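PDB 4RVQ: Pre-mRNA splicing helicase-like protein from Chaetomium thermophilum, which is a helicase-like protein of pre-mRNA splicing, a Brr2, whose noncanonical PWI domain probably mediates protein or RNA contacts. Local coordinates for residues 12-16 with 17-21; 30-34 with 35-39. One frame throughout, in Å; residues are numbered along the deposited sequence. Where two conformers were deposited one is given.

Contact 1 (12-16 with 17-21); sequences NYVHA and REIDA
The carbonyl oxygen of A16 is gripped twice: I19 N approaches A16 O at 3.2 Å from above the carbonyl plane, and a water molecule donates to the same A16 O at 2.8 Å. That water also donates to I19 O at 2.7 Å, bridging two carbonyls across the turn. One residue back, E18 N donates to H15 O at 2.9 Å, again from above the carbonyl plane. The E18 side chain returns the favour, since E18 OE2 accepts from H15 N at 2.9 Å. It uses the anti side of the carboxylate, with the N-H coming in 33° out of the plane. CG anti to the carbonyl carbon (chi1 -60°) and a chain extended beyond it bring the E18 carboxylate to H15 N. E18 CB also touches V14 CG2. The H15 ring ties back to the turn: ND1 accepts from R17 N at 3.0 Å, nearly straight at 170° though tilted from the ring plane. As an acceptor, ND1 should carry no proton, which is consistent with a neutral ring. The aliphatic root of R17 follows, its CG lying 3.2 Å from H15 ND1, while the guanidinium leads off. On the buried side V14 and I19 cross at about a right angle, CG2 of V14 meeting CG1 of I19 at 3.8 Å. Helix 89-99 packs against I19 and A16, and E125 of helix 120-127 accepts from A16 N, so the turn sits against two helices. The chain leaves through I19, the centre of an inverse gamma turn closed by a weak bond from D20 N to E18 O. The whole is a short 3-10 turn, running into an inverse gamma turn, in the all-helical PWI-like domain.

Contact 2 (30-34 with 35-39); sequences RVYPD and AHIQH
The loop of residues 30-34 runs straight into helix 35-50, and its last residue, D34, opens the helical bonding: Q38 N donates to D34 O at 2.9 Å. D34 is also the N-cap. Its CG stands anti to the backbone N (chi1 180°), which carries the carboxylate over the first turn, where OD2 accepts from I37 N at 2.9 Å, the hydrogen arriving on the anti side. The other oxygen, D34 OD1, takes a hydrogen from a water at 2.8 Å, and this water accepts from H36 N, so two amides of the first turn are served by one carboxylate. This is the classic aspartate N-cap, whose negative charge probably suits the positive end of the helix dipole. From the first turn Q38 reaches back past the cap to the loop: NE2 donates to Y32 O at 3.0 Å, in the carbonyl plane, while OE1 accepts from Q25 of helix 23-29. With an alanine in place of the glutamine both amide atoms are gone, and Y32 O and Q25 are likely to be left without these mates. The Y32 ring meets I37 CG2 obliquely through CD1 at 4.2 Å; its hydroxyl is hydrogen-bonded to D75, and the ring makes a cation-pi contact with K41.

From the N terminus, the chain passes helix 2-5 and reaches contact 1 (12-16 with 17-21), a tight local turn in the loop that precedes helix 23-29. That helix then spans the distance to contact 2 (30-34 with 35-39), where a second loop ends and helix 35-50 begins. In series, neither enclosing nor crossing the other, contacts 1 and 2 have centres about 20 Å apart and nearest atoms about 8 Å apart, without touching. Contact 1 leans on helices 89-99 and 120-127, partly buried, whereas contact 2 lies at the surface and joins helices 23-29 and 35-50. Local bonding thus shapes the chain in the loop leading to one helix and across the start of the next.

Contact 1 (12-16 with 17-21)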
loop_
_atom_site.group_PDB
_atom_site.type_symbol
_atom_site.label_atom_id
_atom_site.label_comp_id
_atom_site.label_asym_id
_atom_site.label_seq_id
_atom_site.Cartn_x
_atom_site.Cartn_y
_atom_site.Cartn_z
ATOM N N ASN A 12 -5.914 3.115 -10.107
ATOM C CA ASN A 12 -5.517 2.552 -8.839
ATOM C C ASN A 12 -4.899 1.188 -8.945
ATOM O O ASN A 12 -4.414 0.679 -7.924
ATOM C CB ASN A 12 -6.709 2.482 -7.919
ATOM C CG ASN A 12 -7.284 3.842 -7.589
ATOM O OD1 ASN A 12 -6.575 4.838 -7.520
ATOM N ND2 ASN A 12 -8.558 3.885 -7.365
ATOM N N TYR A 13 -4.890 0.582 -10.119
ATOM C CA TYR A 13 -4.425 -0.802 -10.212
ATOM C C TYR A 13 -2.907 -0.867 -10.038
ATOM O O TYR A 13 -2.187 -0.105 -10.679
ATOM C CB TYR A 13 -4.850 -1.490 -11.536
ATOM C CG TYR A 13 -4.439 -2.934 -11.491
ATOM C CD1 TYR A 13 -5.124 -3.840 -10.716
ATOM C CD2 TYR A 13 -3.297 -3.383 -12.159
ATOM C CE1 TYR A 13 -4.707 -5.157 -10.620
ATOM C CE2 TYR A 13 -2.885 -4.671 -12.049
ATOM C CZ TYR A 13 -3.564 -5.555 -11.282
ATOM O OH TYR A 13 -3.128 -6.860 -11.200
ATOM N N VAL A 14 -2.453 -1.798 -9.213
ATOM C CA VAL A 14 -1.019 -2.069 -9.039
ATOM C C VAL A 14 -0.891 -3.559 -8.851
ATOM O O VAL A 14 -1.536 -4.155 -7.985
ATOM C CB VAL A 14 -0.422 -1.292 -7.840
ATOM C CG1 VAL A 14 -1.141 -1.494 -6.557
ATOM C CG2 VAL A 14 1.050 -1.630 -7.699
ATOM N N HIS A 15 -0.091 -4.184 -9.697
ATOM C CA HIS A 15 0.103 -5.623 -9.614
ATOM C C HIS A 15 1.008 -5.953 -8.410
ATOM O O HIS A 15 1.907 -5.192 -8.076
ATOM C CB HIS A 15 0.727 -6.180 -10.898
ATOM C CG HIS A 15 0.726 -7.664 -10.946
ATOM N ND1 HIS A 15 1.768 -8.435 -10.471
ATOM C CD2 HIS A 15 -0.199 -8.521 -11.441
ATOM C CE1 HIS A 15 1.471 -9.707 -10.665
ATOM N NE2 HIS A 15 0.283 -9.784 -11.248
ATOM N N ALA A 16 0.794 -7.114 -7.801
ATOM C CA ALA A 16 1.593 -7.514 -6.649
ATOM C C ALA A 16 3.105 -7.421 -6.932
ATOM O O ALA A 16 3.873 -7.053 -6.049
ATOM C CB ALA A 16 1.228 -8.921 -6.222
ATOM N N ARG A 17 3.547 -7.797 -8.125
ATOM C CA ARG A 17 4.988 -7.790 -8.408
ATOM C C ARG A 17 5.581 -6.386 -8.423
ATOM O O ARG A 17 6.810 -6.247 -8.362
ATOM C CB ARG A 17 5.289 -8.503 -9.721
ATOM C CG ARG A 17 4.900 -7.759 -10.973
ATOM C CD ARG A 17 5.064 -8.672 -12.203
ATOM N NE ARG A 17 6.453 -8.782 -12.588
ATOM C CZ ARG A 17 6.982 -9.621 -13.474
ATOM N NH1 ARG A 17 6.279 -10.566 -14.127
ATOM N NH2 ARG A 17 8.281 -9.507 -13.660
ATOM N N GLU A 18 4.739 -5.366 -8.516
ATOM C CA GLU A 18 5.217 -3.990 -8.537
ATOM C C GLU A 18 5.593 -3.504 -7.146
ATOM O O GLU A 18 6.326 -2.534 -7.026
ATOM C CB GLU A 18 4.175 -3.057 -9.144
ATOM C CG GLU A 18 3.818 -3.406 -10.555
ATOM C CD GLU A 18 2.915 -2.371 -11.164
ATOM O OE1 GLU A 18 3.401 -1.231 -11.395
ATOM O OE2 GLU A 18 1.703 -2.652 -11.406
ATOM N N ILE A 19 5.055 -4.107 -6.103
ATOM C CA ILE A 19 5.205 -3.579 -4.750
ATOM C C ILE A 19 6.473 -4.104 -4.104
ATOM O O ILE A 19 6.452 -5.053 -3.341
ATOM C CB ILE A 19 3.938 -3.785 -3.906
ATOM C CG1 ILE A 19 2.729 -3.140 -4.640
ATOM C CG2 ILE A 19 4.116 -3.152 -2.514
ATOM C CD1 ILE A 19 1.437 -3.183 -3.919
ATOM N N ASP A 20 7.594 -3.508 -4.500
ATOM C CA ASP A 20 8.875 -3.765 -3.890
ATOM C C ASP A 20 8.920 -3.090 -2.520
ATOM O O ASP A 20 7.984 -2.388 -2.077
ATOM C CB ASP A 20 10.003 -3.275 -4.802
ATOM C CG ASP A 20 9.889 -1.808 -5.072
ATOM O OD1 ASP A 20 9.028 -1.461 -5.886
ATOM O OD2 ASP A 20 10.636 -0.992 -4.437
ATOM N N ALA A 21 10.041 -3.278 -1.807
ATOM C CA ALA A 21 10.228 -2.755 -0.466
ATOM C C ALA A 21 10.078 -1.239 -0.364
ATOM O O ALA A 21 9.787 -0.748 0.738
ATOM C CB ALA A 21 11.619 -3.137 0.019
HETATM O O HOH W 1 5.764 -7.552 -4.050
#

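Contact 2 (30-34 with 35-39)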
loop_
_atom_site.group_PDB
_atom_site.type_symbol
_atom_site.label_atom_id
_atom_site.label_comp_id
_atom_site.label_asym_id
_atom_site.label_seq_id
_atom_site.Cartn_x
_atom_site.Cartn_y
_atom_site.Cartn_z
ATOM N N ARG A 30 7.080 11.261 -4.566
ATOM C CA ARG A 30 6.742 12.129 -5.680
ATOM C C ARG A 30 6.076 13.402 -5.223
ATOM O O ARG A 30 6.171 14.410 -5.909
ATOM C CB ARG A 30 5.827 11.406 -6.625
ATOM C CG ARG A 30 6.557 10.307 -7.318
ATOM C CD ARG A 30 6.001 9.989 -8.682
ATOM N NE ARG A 30 6.605 8.754 -9.165
ATOM C CZ ARG A 30 6.114 7.539 -8.915
ATOM N NH1 ARG A 30 4.996 7.404 -8.202
ATOM N NH2 ARG A 30 6.738 6.450 -9.360
ATOM N N VAL A 31 5.418 13.360 -4.059
ATOM C CA VAL A 31 4.758 14.509 -3.454
ATOM C C VAL A 31 5.646 15.170 -2.383
ATOM O O VAL A 31 5.581 16.384 -2.203
ATOM C CB VAL A 31 3.410 14.088 -2.771
ATOM C CG1 VAL A 31 2.827 15.254 -2.010
ATOM C CG2 VAL A 31 2.434 13.517 -3.742
ATOM N N TYR A 32 6.434 14.375 -1.668
ATOM C CA TYR A 32 7.286 14.830 -0.579
ATOM C C TYR A 32 8.718 14.412 -0.895
ATOM O O TYR A 32 9.159 13.330 -0.512
ATOM C CB TYR A 32 6.836 14.197 0.744
ATOM C CG TYR A 32 5.438 14.626 1.136
ATOM C CD1 TYR A 32 5.215 15.860 1.724
ATOM C CD2 TYR A 32 4.343 13.832 0.860
ATOM C CE1 TYR A 32 3.924 16.283 2.036
ATOM C CE2 TYR A 32 3.060 14.239 1.175
ATOM C CZ TYR A 32 2.854 15.458 1.737
ATOM O OH TYR A 32 1.580 15.868 2.045
ATOM N N PRO A 33 9.460 15.248 -1.619
ATOM C CA PRO A 33 10.808 14.835 -2.045
ATOM C C PRO A 33 11.838 14.759 -0.919
ATOM O O PRO A 33 12.874 14.133 -1.105
ATOM C CB PRO A 33 11.187 15.936 -3.046
ATOM C CG PRO A 33 10.371 17.133 -2.596
ATOM C CD PRO A 33 9.059 16.547 -2.187
ATOM N N ASP A 34 11.565 15.349 0.228
ATOM C CA ASP A 34 12.523 15.288 1.322
ATOM C C ASP A 34 12.645 13.884 1.837
ATOM O O ASP A 34 11.644 13.218 2.097
ATOM C CB ASP A 34 12.104 16.213 2.463
ATOM C CG ASP A 34 13.080 16.172 3.596
ATOM O OD1 ASP A 34 14.234 16.662 3.412
ATOM O OD2 ASP A 34 12.729 15.608 4.641
ATOM N N ALA A 35 13.881 13.402 2.003
ATOM C CA ALA A 35 14.093 12.013 2.398
ATOM C C ALA A 35 13.505 11.699 3.762
ATOM O O ALA A 35 12.899 10.651 3.954
ATOM C CB ALA A 35 15.580 11.681 2.351
ATOM N N HIS A 36 13.731 12.567 4.744
ATOM C CA HIS A 36 13.251 12.325 6.095
ATOM C C HIS A 36 11.721 12.341 6.137
ATOM O O HIS A 36 11.105 11.409 6.641
ATOM C CB HIS A 36 13.857 13.374 7.019
ATOM C CG HIS A 36 13.563 13.166 8.462
ATOM N ND1 HIS A 36 14.042 14.022 9.429
ATOM C CD2 HIS A 36 12.915 12.187 9.122
ATOM C CE1 HIS A 36 13.678 13.582 10.624
ATOM N NE2 HIS A 36 12.985 12.471 10.463
ATOM N N ILE A 37 11.113 13.387 5.586
ATOM C CA ILE A 37 9.656 13.496 5.626
ATOM C C ILE A 37 9.000 12.345 4.862
ATOM O O ILE A 37 8.028 11.769 5.347
ATOM C CB ILE A 37 9.201 14.864 5.166
ATOM C CG1 ILE A 37 9.627 15.907 6.242
ATOM C CG2 ILE A 37 7.670 14.887 4.941
ATOM C CD1 ILE A 37 9.532 17.280 5.838
ATOM N N GLN A 38 9.494 11.997 3.673
ATOM C CA GLN A 38 8.824 10.915 2.954
ATOM C C GLN A 38 8.918 9.606 3.701
ATOM O O GLN A 38 7.991 8.798 3.633
ATOM C CB GLN A 38 9.318 10.742 1.532
ATOM C CG GLN A 38 10.746 10.146 1.454
ATOM C CD GLN A 38 11.330 10.064 0.065
ATOM O OE1 GLN A 38 11.960 9.067 -0.260
ATOM N NE2 GLN A 38 11.188 11.098 -0.734
ATOM N N HIS A 39 10.022 9.388 4.422
ATOM C CA HIS A 39 10.157 8.166 5.181
ATOM C C HIS A 39 9.186 8.166 6.381
ATOM O O HIS A 39 8.543 7.149 6.659
ATOM C CB HIS A 39 11.587 7.918 5.628
ATOM C CG HIS A 39 11.729 6.571 6.261
ATOM N ND1 HIS A 39 11.563 6.347 7.612
ATOM C CD2 HIS A 39 11.873 5.343 5.704
ATOM C CE1 HIS A 39 11.665 5.055 7.868
ATOM N NE2 HIS A 39 11.868 4.423 6.729
HETATM O O HOH W 2 15.830 14.727 4.645
#